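Prephenate dehydratase:Amino acid-binding ACT (PDB 6VH5) probably catalyses the conversion of prephenate to phenylpyruvate in phenylalanine biosynthesis, and binds phenylalanine at its ACT domain. Local coordinates at residues R224-P227 against A228-Y231; F60-E64 against T65-D69. All blocks are in the same frame, centred on the assembly; numbering follows the deposited sequence.

Following the chain from the N terminus, contact 2 comes first. In it, residues 65-69 turn back against the end of helix 56-64, closing the loop that feeds strand 70-77. This is part of a β-α-β crossover that runs from strand 49-53 through helix 56-64 to the parallel strand 70-77, with strand 26-30 between them in the sheet of the prephenate dehydratase region. Much later, contact 1 closes the loop between strand 215-224 and helix 229-240 of the ACT region, where phenylalanine binds against the second subunit. The two local contacts follow in series, neither nesting nor crossing. Their centres lie 38 Å apart and their nearest atoms about 23 Å, so they do not touch.

Contact 1: residues R224-P227 against A228-Y231; sequences RNVP and AALY. With PHE (phenylalanine), chain J; EDO (1,2-ethanediol), chain F.
A229 packs its methyl against the carbonyls of the strand end and the turn before it: CB lies 3.1 Å from R224 O and 3.3 Å from V226 O. The same residue closes a type II beta turn, V226 to A229, through a bond from A229 N to V226 O of 3.2 Å, with the donor tilted 28° from the carbonyl plane. This is the tight part. On its outer side packing thins: V226 CG2 is 4.2 Å from A229 CB, and V226 CG1 lies against one face of the exposed R224 guanidinium, offset toward its rim.

The inner side holds phenylalanine. N225 OD1 accepts from the ligand's N at 2.8 Å; hydrogen bonds from Q251 to this oxygen and from N225 ND2 to F256 O help fix the amide. L230 N donates to the ligand's O at 2.9 Å, almost straight at 175°. With CG of L230 anti to its backbone nitrogen (chi1 174°), L230 CD2 lies 3.9 Å from both CD2 and CE2 of the ligand. N243 OD1 and M244 O of the second subunit are also hydrogen-bonded to the ligand. A 1,2-ethanediol, probably from the crystallisation liquor, accepts from A228 N through O2 and Y231 N through O1.

The ligand's carboxylate thus sits at the start of helix 229-240, whose dipole would probably stabilise its negative charge. Binding across two subunits is consistent with the regulatory role of ACT domains, phenylalanine being the pathway's end product.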
loop_
_atom_site.group_PDB
_atom_site.type_symbol
_atom_site.label_atom_id
_atom_site.label_comp_id
_atom_site.label_asym_id
_atom_site.label_seq_id
_atom_site.Cartn_x
_atom_site.Cartn_y
_atom_site.Cartn_z
ATOM N N ARG A 224 -1.691 -7.948 -22.984
ATOM C CA ARG A 224 -2.176 -9.295 -22.741
ATOM C C ARG A 224 -1.247 -10.013 -21.760
ATOM O O ARG A 224 -0.051 -9.720 -21.669
ATOM C CB ARG A 224 -2.253 -10.046 -24.066
ATOM C CG ARG A 224 -3.413 -9.598 -24.955
ATOM C CD ARG A 224 -3.444 -10.303 -26.310
ATOM N NE ARG A 224 -3.673 -11.747 -26.283
ATOM C CZ ARG A 224 -2.786 -12.646 -26.707
ATOM N NH1 ARG A 224 -1.606 -12.248 -27.176
ATOM N NH2 ARG A 224 -3.074 -13.941 -26.665
ATOM N N ASN A 225 -1.824 -10.930 -20.988
ATOM C CA ASN A 225 -1.085 -11.679 -19.974
ATOM C C ASN A 225 -0.457 -12.939 -20.583
ATOM O O ASN A 225 -0.795 -14.066 -20.224
ATOM C CB ASN A 225 -2.007 -12.019 -18.804
ATOM C CG ASN A 225 -1.260 -12.609 -17.615
ATOM O OD1 ASN A 225 -0.201 -12.115 -17.217
ATOM N ND2 ASN A 225 -1.785 -13.702 -17.073
ATOM N N VAL A 226 0.445 -12.740 -21.544
ATOM C CA VAL A 226 1.094 -13.864 -22.223
ATOM C C VAL A 226 2.598 -13.618 -22.233
ATOM O O VAL A 226 3.054 -12.472 -22.088
ATOM C CB VAL A 226 0.546 -14.065 -23.660
ATOM C CG1 VAL A 226 -0.973 -14.264 -23.640
ATOM C CG2 VAL A 226 1.002 -12.957 -24.608
ATOM N N PRO A 227 3.400 -14.675 -22.382
ATOM C CA PRO A 227 4.861 -14.500 -22.318
ATOM C C PRO A 227 5.353 -13.448 -23.305
ATOM O O PRO A 227 4.822 -13.312 -24.413
ATOM C CB PRO A 227 5.398 -15.893 -22.668
ATOM C CG PRO A 227 4.319 -16.816 -22.232
ATOM C CD PRO A 227 3.030 -16.094 -22.538
ATOM N N ALA A 228 6.348 -12.668 -22.865
ATOM C CA ALA A 228 7.045 -11.627 -23.623
ATOM C C ALA A 228 6.197 -10.374 -23.871
ATOM O O ALA A 228 6.658 -9.472 -24.589
ATOM C CB ALA A 228 7.590 -12.143 -24.969
ATOM N N ALA A 229 4.973 -10.286 -23.330
ATOM C CA ALA A 229 4.123 -9.132 -23.625
ATOM C C ALA A 229 4.664 -7.847 -22.997
ATOM O O ALA A 229 4.659 -6.792 -23.641
ATOM C CB ALA A 229 2.691 -9.401 -23.166
ATOM N N LEU A 230 5.135 -7.903 -21.748
ATOM C CA LEU A 230 5.771 -6.724 -21.161
ATOM C C LEU A 230 7.090 -6.408 -21.868
ATOM O O LEU A 230 7.406 -5.234 -22.114
ATOM C CB LEU A 230 6.012 -6.943 -19.657
ATOM C CG LEU A 230 6.810 -5.855 -18.921
ATOM C CD1 LEU A 230 6.076 -4.500 -19.056
ATOM C CD2 LEU A 230 6.991 -6.201 -17.442
ATOM N N TYR A 231 7.866 -7.455 -22.196
ATOM C CA TYR A 231 9.131 -7.304 -22.920
ATOM C C TYR A 231 8.974 -6.470 -24.189
ATOM O O TYR A 231 9.780 -5.571 -24.454
ATOM C CB TYR A 231 9.690 -8.685 -23.266
ATOM C CG TYR A 231 11.097 -8.691 -23.810
ATOM C CD1 TYR A 231 12.188 -8.472 -22.976
ATOM C CD2 TYR A 231 11.342 -8.965 -25.145
ATOM C CE1 TYR A 231 13.492 -8.502 -23.470
ATOM C CE2 TYR A 231 12.642 -9.001 -25.651
ATOM C CZ TYR A 231 13.707 -8.767 -24.807
ATOM O OH TYR A 231 14.987 -8.796 -25.306
HETATM N N PHE J . 2.329 -11.741 -18.340
HETATM C CA PHE J . 2.913 -10.823 -19.310
HETATM C C PHE J . 4.367 -11.162 -19.637
HETATM O O PHE J . 5.041 -10.379 -20.316
HETATM C CB PHE J . 2.826 -9.381 -18.812
HETATM C CG PHE J . 3.221 -9.208 -17.361
HETATM C CD1 PHE J . 2.250 -9.079 -16.378
HETATM C CD2 PHE J . 4.550 -9.146 -16.989
HETATM C CE1 PHE J . 2.605 -8.916 -15.039
HETATM C CE2 PHE J . 4.912 -8.984 -15.662
HETATM C CZ PHE J . 3.933 -8.865 -14.683
HETATM O OXT PHE J . 4.892 -12.206 -19.236
HETATM C C1 EDO F . 8.689 -10.406 -19.789
HETATM O O1 EDO F . 7.670 -10.133 -20.766
HETATM C C2 EDO F . 8.812 -11.898 -19.464
HETATM O O2 EDO F . 7.960 -12.723 -20.276
#

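Contact 2: residues F60-E64 against T65-D69; sequences FNAVE and TGAAD
In T65 a chi1 of 63° tucks OG1 between the backbone N and the carbonyl carbon, 3.1 Å from N61 O, leaving CG2 anti to the carbonyl carbon; N61 has CG anti to its backbone N (chi1 -174°). Together the two torsions set T65 CG2 beside the N61 amide, 3.7 Å from N61 ND2. T65 N donates to N61 O at 2.9 Å, continuing the helical bonding by one step.

Helix 56-64 is over by T65, and G66, with positive phi, is the first residue to leave helical backbone angles and turns the chain back. A weak bond of 3.3 Å joins G66 N to V63 O, while A68 N bonds A62 O at 2.8 Å from 49° above the carbonyl plane. The methyl of A62 meets those of A67 and A68, with CB to CB 4.1 Å in both pairs, and V63 CA makes a CA-H...O contact with A68 O, 3.4 Å long.

V63 and A62 also pack on S28 of strand 26-30, and E64 OE2 forms a salt bridge with K201. D69, hydrogen-bonded to T24 and N25, leads into strand 70-77. The carbonyls of N61, A62 and, weakly, V63 therefore find donors in the following backbone, so the helix end is capped largely by its own chain, with apolar methyls closing the turn.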
loop_
_atom_site.group_PDB
_atom_site.type_symbol
_atom_site.label_atom_id
_atom_site.label_comp_id
_atom_site.label_asym_id
_atom_site.label_seq_id
_atom_site.Cartn_x
_atom_site.Cartn_y
_atom_site.Cartn_z
ATOM N N PHE A 60 -8.656 13.560 -2.604
ATOM C CA PHE A 60 -8.928 13.630 -4.039
ATOM C C PHE A 60 -10.174 14.461 -4.301
ATOM O O PHE A 60 -10.163 15.375 -5.135
ATOM C CB PHE A 60 -9.102 12.226 -4.630
ATOM C CG PHE A 60 -7.807 11.543 -4.991
ATOM C CD1 PHE A 60 -6.873 11.230 -4.010
ATOM C CD2 PHE A 60 -7.541 11.180 -6.305
ATOM C CE1 PHE A 60 -5.682 10.581 -4.336
ATOM C CE2 PHE A 60 -6.362 10.532 -6.638
ATOM C CZ PHE A 60 -5.430 10.230 -5.654
ATOM N N ASN A 61 -11.252 14.165 -3.571
ATOM C CA ASN A 61 -12.530 14.822 -3.798
ATOM C C ASN A 61 -12.435 16.328 -3.585
ATOM O O ASN A 61 -13.147 17.093 -4.244
ATOM C CB ASN A 61 -13.586 14.202 -2.888
ATOM C CG ASN A 61 -14.973 14.726 -3.174
ATOM O OD1 ASN A 61 -15.552 14.422 -4.215
ATOM N ND2 ASN A 61 -15.523 15.505 -2.246
ATOM N N ALA A 62 -11.573 16.763 -2.664
ATOM C CA ALA A 62 -11.358 18.191 -2.437
ATOM C C ALA A 62 -10.911 18.902 -3.708
ATOM O O ALA A 62 -11.223 20.085 -3.902
ATOM C CB ALA A 62 -10.312 18.386 -1.337
ATOM N N VAL A 63 -10.145 18.206 -4.552
ATOM C CA VAL A 63 -9.675 18.752 -5.816
ATOM C C VAL A 63 -10.768 18.663 -6.870
ATOM O O VAL A 63 -10.930 19.572 -7.695
ATOM C CB VAL A 63 -8.401 17.999 -6.244
ATOM C CG1 VAL A 63 -7.983 18.368 -7.672
ATOM C CG2 VAL A 63 -7.277 18.275 -5.257
ATOM N N GLU A 64 -11.546 17.576 -6.833
ATOM C CA GLU A 64 -12.616 17.380 -7.802
ATOM C C GLU A 64 -13.704 18.435 -7.651
ATOM O O GLU A 64 -14.223 18.940 -8.652
ATOM C CB GLU A 64 -13.205 15.978 -7.642
ATOM C CG GLU A 64 -14.326 15.682 -8.623
ATOM C CD GLU A 64 -13.827 15.584 -10.046
ATOM O OE1 GLU A 64 -12.736 15.002 -10.249
ATOM O OE2 GLU A 64 -14.518 16.092 -10.956
ATOM N N THR A 65 -14.050 18.785 -6.411
ATOM C CA THR A 65 -15.091 19.764 -6.130
ATOM C C THR A 65 -14.586 21.198 -6.152
ATOM O O THR A 65 -15.396 22.119 -6.053
ATOM C CB THR A 65 -15.736 19.493 -4.760
ATOM O OG1 THR A 65 -14.756 19.647 -3.723
ATOM C CG2 THR A 65 -16.339 18.093 -4.699
ATOM N N GLY A 66 -13.279 21.421 -6.226
ATOM C CA GLY A 66 -12.789 22.777 -6.195
ATOM C C GLY A 66 -12.511 23.307 -4.809
ATOM O O GLY A 66 -12.151 24.483 -4.673
ATOM N N ALA A 67 -12.674 22.481 -3.773
ATOM C CA ALA A 67 -12.267 22.899 -2.437
ATOM C C ALA A 67 -10.774 23.180 -2.383
ATOM O O ALA A 67 -10.333 24.074 -1.654
ATOM C CB ALA A 67 -12.613 21.817 -1.413
ATOM N N ALA A 68 -9.984 22.437 -3.146
ATOM C CA ALA A 68 -8.544 22.617 -3.141
ATOM C C ALA A 68 -8.030 22.674 -4.567
ATOM O O ALA A 68 -8.520 21.957 -5.442
ATOM C CB ALA A 68 -7.853 21.492 -2.358
ATOM N N ASP A 69 -7.016 23.515 -4.783
ATOM C CA ASP A 69 -6.386 23.601 -6.094
ATOM C C ASP A 69 -5.505 22.391 -6.379
ATOM O O ASP A 69 -5.432 21.945 -7.529
ATOM C CB ASP A 69 -5.553 24.877 -6.181
ATOM C CG ASP A 69 -6.368 26.124 -5.918
ATOM O OD1 ASP A 69 -7.613 26.056 -6.012
ATOM O OD2 ASP A 69 -5.758 27.165 -5.597
#